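PDB 4NG4: phosphoglycerate kinase from Coxiella burnetii, which catalyses the reversible transfer of a phosphoryl group between 1,3-bisphosphoglycerate and ADP, giving 3-phosphoglycerate and ATP in glycolysis. Local coordinates for residues I179-A184 against S376-A381; A198-S203 against E213-K218; S203-K208 against A229-K234; I209-N214 against A381-L386. All blocks are in the same frame, centred on the assembly; numbering follows the deposited sequence.

Contact 1: residues I179-A184 against S376-A381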
loop_
_atom_site.group_PDB
_atom_site.type_symbol
_atom_site.label_atom_id
_atom_site.label_comp_id
_atom_site.label_asym_id
_atom_site.label_seq_id
_atom_site.Cartn_x
_atom_site.Cartn_y
_atom_site.Cartn_z
ATOM N N ILE A 179 6.117 10.171 -6.413
ATOM C CA ILE A 179 7.464 10.492 -5.942
ATOM C C ILE A 179 7.607 10.314 -4.429
ATOM O O ILE A 179 8.558 9.686 -3.975
ATOM C CB ILE A 179 7.918 11.913 -6.330
ATOM C CG1 ILE A 179 8.161 12.009 -7.836
ATOM C CG2 ILE A 179 9.195 12.280 -5.603
ATOM C CD1 ILE A 179 8.357 13.430 -8.336
ATOM N N SER A 180 6.684 10.862 -3.645
ATOM C CA SER A 180 6.760 10.705 -2.196
ATOM C C SER A 180 6.735 9.230 -1.841
ATOM O O SER A 180 7.608 8.743 -1.115
ATOM C CB SER A 180 5.613 11.430 -1.490
ATOM O OG SER A 180 5.550 12.786 -1.901
ATOM N N GLU A 181 5.740 8.525 -2.378
ATOM C CA GLU A 181 5.571 7.104 -2.100
ATOM C C GLU A 181 6.806 6.302 -2.513
ATOM O O GLU A 181 7.268 5.462 -1.754
ATOM C CB GLU A 181 4.320 6.552 -2.782
ATOM C CG GLU A 181 3.958 5.124 -2.336
ATOM C CD GLU A 181 2.848 5.044 -1.290
ATOM O OE1 GLU A 181 2.256 6.076 -0.918
ATOM O OE2 GLU A 181 2.555 3.923 -0.855
ATOM N N VAL A 182 7.349 6.545 -3.699
ATOM C CA VAL A 182 8.539 5.805 -4.107
ATOM C C VAL A 182 9.720 6.163 -3.203
ATOM O O VAL A 182 10.441 5.281 -2.749
ATOM C CB VAL A 182 8.921 6.019 -5.590
ATOM C CG1 VAL A 182 9.366 7.450 -5.840
ATOM C CG2 VAL A 182 10.021 5.055 -5.993
ATOM N N GLU A 183 9.900 7.451 -2.922
ATOM C CA GLU A 183 10.998 7.900 -2.063
ATOM C C GLU A 183 10.983 7.154 -0.734
ATOM O O GLU A 183 12.002 6.618 -0.320
ATOM C CB GLU A 183 10.927 9.410 -1.806
ATOM C CG GLU A 183 11.641 10.253 -2.848
ATOM C CD GLU A 183 11.630 11.741 -2.510
ATOM O OE1 GLU A 183 12.347 12.513 -3.194
ATOM O OE2 GLU A 183 10.908 12.132 -1.560
ATOM N N ALA A 184 9.821 7.115 -0.086
ATOM C CA ALA A 184 9.677 6.499 1.233
ATOM C C ALA A 184 9.921 4.999 1.200
ATOM O O ALA A 184 10.741 4.479 1.958
ATOM C CB ALA A 184 8.304 6.779 1.792
ATOM N N SER A 376 1.292 4.380 4.214
ATOM C CA SER A 376 0.797 4.099 2.863
ATOM C C SER A 376 -0.673 3.735 2.896
ATOM O O SER A 376 -1.092 2.893 3.685
ATOM C CB SER A 376 1.572 2.955 2.212
ATOM O OG SER A 376 1.081 2.733 0.899
ATOM N N THR A 377 -1.444 4.366 2.015
ATOM C CA THR A 377 -2.866 4.090 1.874
ATOM C C THR A 377 -3.123 3.286 0.588
ATOM O O THR A 377 -4.265 3.096 0.182
ATOM C CB THR A 377 -3.666 5.411 1.884
ATOM O OG1 THR A 377 -3.135 6.293 0.892
ATOM C CG2 THR A 377 -3.581 6.089 3.246
ATOM N N ALA A 378 -2.047 2.765 -0.002
ATOM C CA ALA A 378 -2.078 2.128 -1.325
ATOM C C ALA A 378 -2.586 0.672 -1.356
ATOM O O ALA A 378 -3.121 0.231 -2.375
ATOM C CB ALA A 378 -0.697 2.202 -1.963
ATOM N N GLY A 379 -2.417 -0.076 -0.273
ATOM C CA GLY A 379 -2.882 -1.455 -0.243
ATOM C C GLY A 379 -2.046 -2.402 -1.093
ATOM O O GLY A 379 -0.991 -2.862 -0.664
ATOM N N GLY A 380 -2.518 -2.704 -2.300
ATOM C CA GLY A 380 -1.887 -3.716 -3.153
ATOM C C GLY A 380 -0.581 -3.300 -3.805
ATOM O O GLY A 380 0.362 -4.090 -3.887
ATOM N N ALA A 381 -0.526 -2.065 -4.288
ATOM C CA ALA A 381 0.679 -1.557 -4.925
ATOM C C ALA A 381 1.765 -1.403 -3.885
ATOM O O ALA A 381 2.927 -1.651 -4.172
ATOM C CB ALA A 381 0.415 -0.245 -5.615
#

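Contact 2: residues A198-S203 against E213-K218. With ADP (adenosine-5'-diphosphate), chain E.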
loop_
_atom_site.group_PDB
_atom_site.type_symbol
_atom_site.label_atom_id
_atom_site.label_comp_id
_atom_site.label_asym_id
_atom_site.label_seq_id
_atom_site.Cartn_x
_atom_site.Cartn_y
_atom_site.Cartn_z
ATOM N N ALA A 198 11.900 -5.591 9.696
ATOM C CA ALA A 198 10.647 -5.736 8.972
ATOM C C ALA A 198 9.718 -6.609 9.784
ATOM O O ALA A 198 10.028 -7.770 10.028
ATOM C CB ALA A 198 10.903 -6.359 7.618
ATOM N N VAL A 199 8.589 -6.049 10.205
ATOM C CA VAL A 199 7.521 -6.798 10.886
ATOM C C VAL A 199 6.440 -7.164 9.877
ATOM O O VAL A 199 5.956 -6.306 9.149
ATOM C CB VAL A 199 6.883 -5.939 11.993
ATOM C CG1 VAL A 199 5.862 -6.723 12.780
ATOM C CG2 VAL A 199 7.975 -5.372 12.900
ATOM N N VAL A 200 6.062 -8.434 9.829
ATOM C CA VAL A 200 5.111 -8.915 8.819
ATOM C C VAL A 200 4.078 -9.820 9.491
ATOM O O VAL A 200 4.418 -10.896 9.992
ATOM C CB VAL A 200 5.847 -9.677 7.691
ATOM C CG1 VAL A 200 4.854 -10.447 6.787
ATOM C CG2 VAL A 200 6.718 -8.709 6.899
ATOM N N GLY A 201 2.829 -9.358 9.518
ATOM C CA GLY A 201 1.746 -10.053 10.195
ATOM C C GLY A 201 0.546 -10.239 9.289
ATOM O O GLY A 201 0.445 -9.630 8.227
ATOM N N GLY A 202 -0.364 -11.108 9.695
ATOM C CA GLY A 202 -1.506 -11.403 8.862
ATOM C C GLY A 202 -2.063 -12.791 9.042
ATOM O O GLY A 202 -1.545 -13.590 9.833
ATOM N N SER A 203 -3.105 -13.074 8.271
ATOM C CA SER A 203 -3.860 -14.294 8.436
ATOM C C SER A 203 -3.102 -15.477 7.832
ATOM O O SER A 203 -3.250 -16.606 8.292
ATOM C CB SER A 203 -5.239 -14.142 7.778
ATOM O OG SER A 203 -5.640 -12.760 7.701
ATOM N N GLU A 213 10.322 -13.088 1.051
ATOM C CA GLU A 213 11.484 -13.489 0.251
ATOM C C GLU A 213 12.347 -12.303 -0.131
ATOM O O GLU A 213 13.583 -12.367 -0.047
ATOM C CB GLU A 213 11.056 -14.259 -1.003
ATOM C CG GLU A 213 11.139 -15.774 -0.834
ATOM C CD GLU A 213 10.174 -16.543 -1.732
ATOM O OE1 GLU A 213 9.987 -17.763 -1.481
ATOM O OE2 GLU A 213 9.599 -15.932 -2.664
ATOM N N ASN A 214 11.694 -11.222 -0.543
ATOM C CA ASN A 214 12.406 -10.023 -0.980
ATOM C C ASN A 214 13.053 -9.328 0.212
ATOM O O ASN A 214 14.187 -8.883 0.119
ATOM C CB ASN A 214 11.451 -9.068 -1.719
ATOM C CG ASN A 214 12.180 -7.915 -2.444
ATOM O OD1 ASN A 214 13.065 -8.133 -3.264
ATOM N ND2 ASN A 214 11.771 -6.692 -2.157
ATOM N N LEU A 215 12.332 -9.251 1.329
ATOM C CA LEU A 215 12.845 -8.583 2.533
ATOM C C LEU A 215 14.002 -9.367 3.179
ATOM O O LEU A 215 14.887 -8.782 3.791
ATOM C CB LEU A 215 11.719 -8.334 3.554
ATOM C CG LEU A 215 10.575 -7.427 3.082
ATOM C CD1 LEU A 215 9.404 -7.427 4.072
ATOM C CD2 LEU A 215 11.077 -6.011 2.806
ATOM N N LEU A 216 13.996 -10.686 3.020
ATOM C CA LEU A 216 15.049 -11.517 3.568
ATOM C C LEU A 216 16.402 -11.096 3.060
ATOM O O LEU A 216 17.359 -11.093 3.807
ATOM C CB LEU A 216 14.820 -12.973 3.213
ATOM C CG LEU A 216 15.641 -13.953 4.044
ATOM C CD1 LEU A 216 14.989 -14.119 5.421
ATOM C CD2 LEU A 216 15.723 -15.277 3.313
ATOM N N ASP A 217 16.487 -10.723 1.790
ATOM C CA ASP A 217 17.765 -10.309 1.208
ATOM C C ASP A 217 18.195 -8.920 1.643
ATOM O O ASP A 217 19.235 -8.427 1.212
ATOM C CB ASP A 217 17.669 -10.295 -0.309
ATOM C CG ASP A 217 17.114 -11.579 -0.851
ATOM O OD1 ASP A 217 17.587 -12.661 -0.417
ATOM O OD2 ASP A 217 16.196 -11.499 -1.701
ATOM N N LYS A 218 17.380 -8.284 2.476
ATOM C CA LYS A 218 17.540 -6.874 2.778
ATOM C C LYS A 218 17.614 -6.549 4.260
ATOM O O LYS A 218 18.313 -5.627 4.633
ATOM C CB LYS A 218 16.391 -6.101 2.113
ATOM C CG LYS A 218 16.642 -5.884 0.620
ATOM C CD LYS A 218 15.382 -5.671 -0.211
ATOM C CE LYS A 218 15.710 -5.806 -1.709
ATOM N NZ LYS A 218 14.547 -5.552 -2.621
HETATM P PB ADP E . -2.892 -5.997 6.741
HETATM O O1B ADP E . -2.737 -4.979 7.844
HETATM O O2B ADP E . -4.221 -5.902 6.019
HETATM O O3B ADP E . -1.691 -6.114 5.833
HETATM P PA ADP E . -3.245 -8.840 6.901
HETATM O O1A ADP E . -4.183 -8.660 5.733
HETATM O O2A ADP E . -1.949 -9.567 6.653
HETATM O O3A ADP E . -2.894 -7.399 7.553
HETATM O "O5'" ADP E . -4.093 -9.623 8.040
HETATM C "C5'" ADP E . -4.443 -9.024 9.295
HETATM C "C4'" ADP E . -5.759 -9.588 9.812
HETATM O "O4'" ADP E . -5.558 -10.936 10.253
HETATM C "C3'" ADP E . -6.306 -8.780 10.991
HETATM O "O3'" ADP E . -7.607 -8.254 10.692
HETATM C "C2'" ADP E . -6.312 -9.743 12.173
HETATM O "O2'" ADP E . -7.526 -9.696 12.929
HETATM C "C1'" ADP E . -6.093 -11.132 11.571
HETATM N N9 ADP E . -5.201 -11.970 12.437
HETATM C C8 ADP E . -3.921 -11.697 12.788
HETATM N N7 ADP E . -3.432 -12.676 13.594
HETATM C C5 ADP E . -4.399 -13.600 13.770
HETATM C C6 ADP E . -4.546 -14.885 14.500
HETATM N N6 ADP E . -3.534 -15.407 15.236
HETATM N N1 ADP E . -5.740 -15.525 14.399
HETATM C C2 ADP E . -6.782 -15.045 13.681
HETATM N N3 ADP E . -6.713 -13.885 13.000
HETATM C C4 ADP E . -5.571 -13.131 13.005
#

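Contact 3: residues S203-K208 against A229-K234. With ADP (adenosine-5'-diphosphate), chain E.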
loop_
_atom_site.group_PDB
_atom_site.type_symbol
_atom_site.label_atom_id
_atom_site.label_comp_id
_atom_site.label_asym_id
_atom_site.label_seq_id
_atom_site.Cartn_x
_atom_site.Cartn_y
_atom_site.Cartn_z
ATOM N N SER A 203 -3.105 -13.074 8.271
ATOM C CA SER A 203 -3.860 -14.294 8.436
ATOM C C SER A 203 -3.102 -15.477 7.832
ATOM O O SER A 203 -3.250 -16.606 8.292
ATOM C CB SER A 203 -5.239 -14.142 7.778
ATOM O OG SER A 203 -5.640 -12.760 7.701
ATOM N N LYS A 204 -2.283 -15.205 6.818
ATOM C CA LYS A 204 -1.805 -16.241 5.917
ATOM C C LYS A 204 -0.371 -16.009 5.501
ATOM O O LYS A 204 -0.036 -14.902 5.063
ATOM C CB LYS A 204 -2.639 -16.238 4.629
ATOM C CG LYS A 204 -4.098 -16.616 4.779
ATOM C CD LYS A 204 -4.871 -16.334 3.508
ATOM C CE LYS A 204 -6.339 -16.656 3.691
ATOM N NZ LYS A 204 -7.143 -16.077 2.608
ATOM N N VAL A 205 0.449 -17.061 5.615
ATOM C CA VAL A 205 1.790 -17.137 4.989
ATOM C C VAL A 205 1.703 -16.959 3.485
ATOM O O VAL A 205 2.503 -16.246 2.889
ATOM C CB VAL A 205 2.451 -18.531 5.212
ATOM C CG1 VAL A 205 3.670 -18.729 4.286
ATOM C CG2 VAL A 205 2.831 -18.711 6.646
ATOM N N SER A 206 0.706 -17.623 2.907
ATOM C CA SER A 206 0.550 -17.777 1.463
ATOM C C SER A 206 0.284 -16.482 0.724
ATOM O O SER A 206 0.449 -16.421 -0.474
ATOM C CB SER A 206 -0.603 -18.731 1.186
ATOM O OG SER A 206 -1.818 -18.202 1.675
ATOM N N THR A 207 -0.157 -15.452 1.433
ATOM C CA THR A 207 -0.393 -14.162 0.807
ATOM C C THR A 207 0.778 -13.224 1.012
ATOM O O THR A 207 0.784 -12.135 0.439
ATOM C CB THR A 207 -1.608 -13.487 1.409
ATOM O OG1 THR A 207 -1.476 -13.514 2.821
ATOM C CG2 THR A 207 -2.875 -14.216 1.034
ATOM N N LYS A 208 1.762 -13.635 1.817
ATOM C CA LYS A 208 2.887 -12.760 2.150
ATOM C C LYS A 208 4.287 -13.378 2.015
ATOM O O LYS A 208 5.293 -12.765 2.406
ATOM C CB LYS A 208 2.657 -12.177 3.553
ATOM C CG LYS A 208 1.390 -11.330 3.585
ATOM C CD LYS A 208 1.391 -10.248 4.635
ATOM C CE LYS A 208 0.285 -9.237 4.303
ATOM N NZ LYS A 208 0.047 -8.236 5.370
ATOM N N ALA A 229 2.968 -16.239 12.013
ATOM C CA ALA A 229 3.795 -16.733 13.114
ATOM C C ALA A 229 3.316 -18.101 13.565
ATOM O O ALA A 229 4.120 -18.999 13.809
ATOM C CB ALA A 229 3.798 -15.743 14.282
ATOM N N ASN A 230 2.007 -18.263 13.664
ATOM C CA ASN A 230 1.449 -19.561 14.035
ATOM C C ASN A 230 1.877 -20.683 13.056
ATOM O O ASN A 230 2.172 -21.799 13.470
ATOM C CB ASN A 230 -0.093 -19.498 14.154
ATOM C CG ASN A 230 -0.580 -18.504 15.221
ATOM O OD1 ASN A 230 -1.699 -17.968 15.135
ATOM N ND2 ASN A 230 0.243 -18.255 16.216
ATOM N N THR A 231 1.928 -20.370 11.769
ATOM C CA THR A 231 2.438 -21.331 10.784
ATOM C C THR A 231 3.908 -21.655 11.042
ATOM O O THR A 231 4.304 -22.809 10.975
ATOM C CB THR A 231 2.282 -20.835 9.303
ATOM O OG1 THR A 231 0.909 -20.520 9.023
ATOM C CG2 THR A 231 2.736 -21.899 8.329
ATOM N N PHE A 232 4.710 -20.641 11.341
ATOM C CA PHE A 232 6.144 -20.846 11.547
ATOM C C PHE A 232 6.437 -21.679 12.797
ATOM O O PHE A 232 7.254 -22.613 12.766
ATOM C CB PHE A 232 6.886 -19.509 11.610
ATOM C CG PHE A 232 7.272 -18.961 10.260
ATOM C CD1 PHE A 232 8.472 -19.317 9.683
ATOM C CD2 PHE A 232 6.450 -18.089 9.598
ATOM C CE1 PHE A 232 8.846 -18.822 8.457
ATOM C CE2 PHE A 232 6.800 -17.591 8.380
ATOM C CZ PHE A 232 8.009 -17.960 7.798
ATOM N N LEU A 233 5.758 -21.333 13.885
ATOM C CA LEU A 233 5.835 -22.086 15.120
ATOM C C LEU A 233 5.486 -23.581 14.930
ATOM O O LEU A 233 6.012 -24.451 15.632
ATOM C CB LEU A 233 4.892 -21.458 16.150
ATOM C CG LEU A 233 5.182 -20.083 16.789
ATOM C CD1 LEU A 233 4.094 -19.718 17.804
ATOM C CD2 LEU A 233 6.532 -20.067 17.477
ATOM N N LYS A 234 4.593 -23.884 13.994
ATOM C CA LYS A 234 4.172 -25.260 13.757
ATOM C C LYS A 234 5.153 -25.984 12.812
ATOM O O LYS A 234 5.385 -27.201 12.948
ATOM C CB LYS A 234 2.746 -25.268 13.201
ATOM C CG LYS A 234 2.166 -26.643 12.897
ATOM C CD LYS A 234 0.688 -26.605 13.102
ATOM C CE LYS A 234 -0.048 -27.667 12.345
ATOM N NZ LYS A 234 -1.520 -27.385 12.569
HETATM P PB ADP E . -2.892 -5.997 6.741
HETATM O O1B ADP E . -2.737 -4.979 7.844
HETATM O O2B ADP E . -4.221 -5.902 6.019
HETATM O O3B ADP E . -1.691 -6.114 5.833
HETATM P PA ADP E . -3.245 -8.840 6.901
HETATM O O1A ADP E . -4.183 -8.660 5.733
HETATM O O2A ADP E . -1.949 -9.567 6.653
HETATM O O3A ADP E . -2.894 -7.399 7.553
HETATM O "O5'" ADP E . -4.093 -9.623 8.040
HETATM C "C5'" ADP E . -4.443 -9.024 9.295
HETATM C "C4'" ADP E . -5.759 -9.588 9.812
HETATM O "O4'" ADP E . -5.558 -10.936 10.253
HETATM C "C3'" ADP E . -6.306 -8.780 10.991
HETATM O "O3'" ADP E . -7.607 -8.254 10.692
HETATM C "C2'" ADP E . -6.312 -9.743 12.173
HETATM O "O2'" ADP E . -7.526 -9.696 12.929
HETATM C "C1'" ADP E . -6.093 -11.132 11.571
HETATM N N9 ADP E . -5.201 -11.970 12.437
HETATM C C8 ADP E . -3.921 -11.697 12.788
HETATM N N7 ADP E . -3.432 -12.676 13.594
HETATM C C5 ADP E . -4.399 -13.600 13.770
HETATM C C6 ADP E . -4.546 -14.885 14.500
HETATM N N6 ADP E . -3.534 -15.407 15.236
HETATM N N1 ADP E . -5.740 -15.525 14.399
HETATM C C2 ADP E . -6.782 -15.045 13.681
HETATM N N3 ADP E . -6.713 -13.885 13.000
HETATM C C4 ADP E . -5.571 -13.131 13.005
#

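Contact 4: residues I209-N214 against A381-L386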
loop_
_atom_site.group_PDB
_atom_site.type_symbol
_atom_site.label_atom_id
_atom_site.label_comp_id
_atom_site.label_asym_id
_atom_site.label_seq_id
_atom_site.Cartn_x
_atom_site.Cartn_y
_atom_site.Cartn_z
ATOM N N ILE A 209 4.349 -14.565 1.417
ATOM C CA ILE A 209 5.581 -15.305 1.276
ATOM C C ILE A 209 6.541 -14.615 0.318
ATOM O O ILE A 209 7.759 -14.666 0.498
ATOM C CB ILE A 209 5.297 -16.728 0.777
ATOM C CG1 ILE A 209 6.514 -17.642 1.011
ATOM C CG2 ILE A 209 4.887 -16.717 -0.701
ATOM C CD1 ILE A 209 6.836 -17.855 2.460
ATOM N N HIS A 210 6.004 -13.981 -0.710
ATOM C CA HIS A 210 6.858 -13.359 -1.715
ATOM C C HIS A 210 7.446 -12.076 -1.124
ATOM O O HIS A 210 8.539 -11.671 -1.477
ATOM C CB HIS A 210 6.077 -13.123 -3.023
ATOM C CG HIS A 210 6.917 -12.636 -4.160
ATOM N ND1 HIS A 210 6.367 -12.053 -5.281
ATOM C CD2 HIS A 210 8.259 -12.634 -4.357
ATOM C CE1 HIS A 210 7.327 -11.724 -6.129
ATOM N NE2 HIS A 210 8.487 -12.059 -5.589
ATOM N N LEU A 211 6.723 -11.466 -0.196
ATOM C CA LEU A 211 7.208 -10.292 0.521
ATOM C C LEU A 211 8.321 -10.659 1.478
ATOM O O LEU A 211 9.332 -9.977 1.568
ATOM C CB LEU A 211 6.072 -9.634 1.304
ATOM C CG LEU A 211 6.393 -8.391 2.151
ATOM C CD1 LEU A 211 7.318 -7.401 1.427
ATOM C CD2 LEU A 211 5.108 -7.703 2.548
ATOM N N LEU A 212 8.135 -11.757 2.187
ATOM C CA LEU A 212 9.177 -12.280 3.057
ATOM C C LEU A 212 10.462 -12.565 2.272
ATOM O O LEU A 212 11.566 -12.269 2.756
ATOM C CB LEU A 212 8.668 -13.532 3.771
ATOM C CG LEU A 212 7.442 -13.284 4.671
ATOM C CD1 LEU A 212 6.858 -14.575 5.224
ATOM C CD2 LEU A 212 7.800 -12.303 5.809
ATOM N N GLU A 213 10.322 -13.088 1.051
ATOM C CA GLU A 213 11.484 -13.489 0.251
ATOM C C GLU A 213 12.347 -12.303 -0.131
ATOM O O GLU A 213 13.583 -12.367 -0.047
ATOM C CB GLU A 213 11.056 -14.259 -1.003
ATOM C CG GLU A 213 11.139 -15.774 -0.834
ATOM C CD GLU A 213 10.174 -16.543 -1.732
ATOM O OE1 GLU A 213 9.987 -17.763 -1.481
ATOM O OE2 GLU A 213 9.599 -15.932 -2.664
ATOM N N ASN A 214 11.694 -11.222 -0.543
ATOM C CA ASN A 214 12.406 -10.023 -0.980
ATOM C C ASN A 214 13.053 -9.328 0.212
ATOM O O ASN A 214 14.187 -8.883 0.119
ATOM C CB ASN A 214 11.451 -9.068 -1.719
ATOM C CG ASN A 214 12.180 -7.915 -2.444
ATOM O OD1 ASN A 214 13.065 -8.133 -3.264
ATOM N ND2 ASN A 214 11.771 -6.692 -2.157
ATOM N N ALA A 381 -0.526 -2.065 -4.288
ATOM C CA ALA A 381 0.679 -1.557 -4.925
ATOM C C ALA A 381 1.765 -1.403 -3.885
ATOM O O ALA A 381 2.927 -1.651 -4.172
ATOM C CB ALA A 381 0.415 -0.245 -5.615
ATOM N N PHE A 382 1.391 -1.020 -2.668
ATOM C CA PHE A 382 2.353 -0.974 -1.563
ATOM C C PHE A 382 3.022 -2.335 -1.395
ATOM O O PHE A 382 4.247 -2.435 -1.349
ATOM C CB PHE A 382 1.659 -0.557 -0.260
ATOM C CG PHE A 382 2.501 -0.755 0.967
ATOM C CD1 PHE A 382 3.402 0.222 1.371
ATOM C CD2 PHE A 382 2.393 -1.915 1.719
ATOM C CE1 PHE A 382 4.190 0.039 2.504
ATOM C CE2 PHE A 382 3.175 -2.113 2.847
ATOM C CZ PHE A 382 4.077 -1.135 3.241
ATOM N N LEU A 383 2.192 -3.376 -1.316
ATOM C CA LEU A 383 2.652 -4.750 -1.099
ATOM C C LEU A 383 3.483 -5.271 -2.268
ATOM O O LEU A 383 4.598 -5.712 -2.047
ATOM C CB LEU A 383 1.465 -5.688 -0.816
ATOM C CG LEU A 383 0.777 -5.424 0.546
ATOM C CD1 LEU A 383 -0.694 -5.950 0.651
ATOM C CD2 LEU A 383 1.637 -5.966 1.694
ATOM N N GLU A 384 2.969 -5.193 -3.500
ATOM C CA GLU A 384 3.731 -5.665 -4.682
ATOM C C GLU A 384 5.118 -5.019 -4.852
ATOM O O GLU A 384 6.035 -5.654 -5.393
ATOM C CB GLU A 384 2.914 -5.512 -5.980
ATOM C CG GLU A 384 1.736 -6.485 -6.051
ATOM C CD GLU A 384 1.166 -6.679 -7.447
ATOM O OE1 GLU A 384 1.466 -5.871 -8.357
ATOM O OE2 GLU A 384 0.404 -7.656 -7.621
ATOM N N PHE A 385 5.263 -3.776 -4.392
ATOM C CA PHE A 385 6.537 -3.055 -4.514
ATOM C C PHE A 385 7.564 -3.650 -3.562
ATOM O O PHE A 385 8.695 -3.934 -3.955
ATOM C CB PHE A 385 6.362 -1.555 -4.246
ATOM C CG PHE A 385 7.571 -0.745 -4.584
ATOM C CD1 PHE A 385 7.783 -0.300 -5.883
ATOM C CD2 PHE A 385 8.507 -0.436 -3.611
ATOM C CE1 PHE A 385 8.897 0.438 -6.203
ATOM C CE2 PHE A 385 9.623 0.311 -3.925
ATOM C CZ PHE A 385 9.820 0.748 -5.223
ATOM N N LEU A 386 7.154 -3.852 -2.314
ATOM C CA LEU A 386 8.010 -4.492 -1.328
ATOM C C LEU A 386 8.318 -5.961 -1.673
ATOM O O LEU A 386 9.333 -6.499 -1.211
ATOM C CB LEU A 386 7.372 -4.402 0.060
ATOM C CG LEU A 386 7.140 -3.015 0.659
ATOM C CD1 LEU A 386 6.596 -3.132 2.084
ATOM C CD2 LEU A 386 8.419 -2.195 0.646
#

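Contact 1: residues I179-A184 against S376-A381
Glu181 reaches from its helix to the loop at Ser376 and meets it through one carboxylate oxygen. The hydroxyl OG of Ser376 donates to OE2 of Glu181 at 2.6 Å, arriving at the syn lone pair, the one on the side of the other oxygen. CG of Glu181 lies anti to the backbone N (chi1 -170°), and the chain then bends at chi2 (100°), which turns the carboxylate toward the serine. The other oxygen, OE1, is hydrogen-bonded to the hydroxyl of Tyr374, so two hydroxyl groups hold the carboxylate by its two separate oxygens and limit its rotation. Ser376 OG also accepts from the backbone N of Ala378, 3.3 Å away, which closes an ST turn just ahead of the helix that begins after Gly379. The methyl CB of Ala378 lies 3.8 Å from Glu181 OE2, an apolar neighbour to the buried carboxylate, which is hydrogen-bonded at both oxygens. The contact ties helix 176-190, the long helix that connects the two domains of the phosphoglycerate kinase fold, to the turn between strand 374-375 and helix 380-387. Phe152 touches Glu181 and Ala381 from a loop, and Ser376 pairs through its backbone with Val354 of the neighbouring strand 351-354.

Contact 2: residues A198-S203 against E213-K218
With chi1 of Leu215 at -61°, CG stands anti to the carbonyl carbon, and the extended chi2 carries CD1 down onto strand 196-202. Val200 has CG1 anti to its backbone N (chi1 168°), which leaves CG2 as the branch that meets the leucine. CD1 of Leu215 rests 4.0 Å from CB of Ala198 and 4.1 Å from CG2 of Val200, so a single methyl bridges two residues on one face of the strand; Val199 between them points away. Strand and helix 209-216 belong to a beta-alpha-beta unit completed by strand 221-226, which pairs with Ala198 and Val200. Beyond the packed part the strand runs into the nucleotide site, where the backbone of Gly202 passes beside the alpha-phosphate of ADP. No hydrogen bond links the two segments, so apolar packing joins strand and helix, while beyond it OG of Ser203 donates to O4' of the ADP ribose at 3.1 Å.

Contact 3: residues S203-K208 against A229-K234
Val205 lays its CG2 methyl against Thr231, 3.4 Å from CB of the threonine, and the two branched side chains pass at a slant. CG2 of Val205 is also 3.6 Å from both OG1 and CG2 of Thr231, so the methyl sits over the fork of that side chain. Phe232 closes in at the margin: its CE2 is 4.5 Å from the same methyl, which approaches the ring obliquely. Thr231 has CG2 anti to its backbone N and OG1 beside it (chi1 -56°). The hydrogen bonds of this hydroxyl go to the carbonyl of Gly227 one turn earlier and to the backbone N of Glu246, and its contact with Val205 is van der Waals packing. The loop carrying Val205 also serves the nucleotide. At its far end Lys208, extended beyond CG, places NZ 2.7 Å from O2A and 2.8 Å from O3B of ADP, spanning the alpha and beta phosphates; Gly201 O and Asn323 OD1 bind the same ammonium group. Just before Lys208, OG1 of Thr207 donates back to O of Lys204. In the fold, the loop between strand 196-202 and helix 209-216 is here set against helix 227-235, with helix 250-263 packing on Thr231 and Phe232 through Ala253, and Val224 of strand 221-226 touching the side chain of Phe232.

Contact 4: residues I209-N214 against A381-L386
Helices 209-214 and 381-386 approach to 9.2 Å between axes, their N-to-C directions 44° apart, with Leu211 and Leu386 nearest by CA. Leu211 supplies two methyls to the interface. CD1 packs against CB of Leu386, the two chains lying abreast with their ends turned alike, while CD2 meets CD2 of Leu383 at 4.0 Å, these leucines being nearly perpendicular. CG of Leu211 is anti to its backbone N (chi1 179°), which swings both methyls over to the other helix. Both helices pack on the parallel sheet of the nucleotide-binding domain, a Rossmann-like alpha/beta arrangement: Asn323 of strand 319-323 touches Leu211 and Leu383, and Val321 touches Leu386. One polar bond joins the helices. ND2 of Asn214 donates to the backbone O of Leu386 at 2.6 Å, standing well above the carbonyl plane, with an N-H...O angle of 145°. Asn214 OD1 takes a weak bond from Lys218, and Leu189 of helix 176-190 also touches Leu386.

Contacts 2, 3 and 4 lie in the nucleotide-binding half of the enzyme, and contact 1 lies where the interdomain helix 176-190 meets it. Along the chain the first segments follow in order, from helix 176-190 through strand 196-202 and the loop after it to helix 209-216; contacts 1 and 4 then return to helix 380-387, near the C-terminus, sharing Ala381. Contacts 2 and 4 are closest, with centres about 7 Å apart; both use helix 209-216 and share Glu213 and Asn214. Contact 3 lies about 11 Å from contact 2 between centres and shares Ser203; both touch ADP. Contacts 1 and 3 are furthest apart, about 25 Å between centres, spanning the distance from the interdomain region to the nucleotide site.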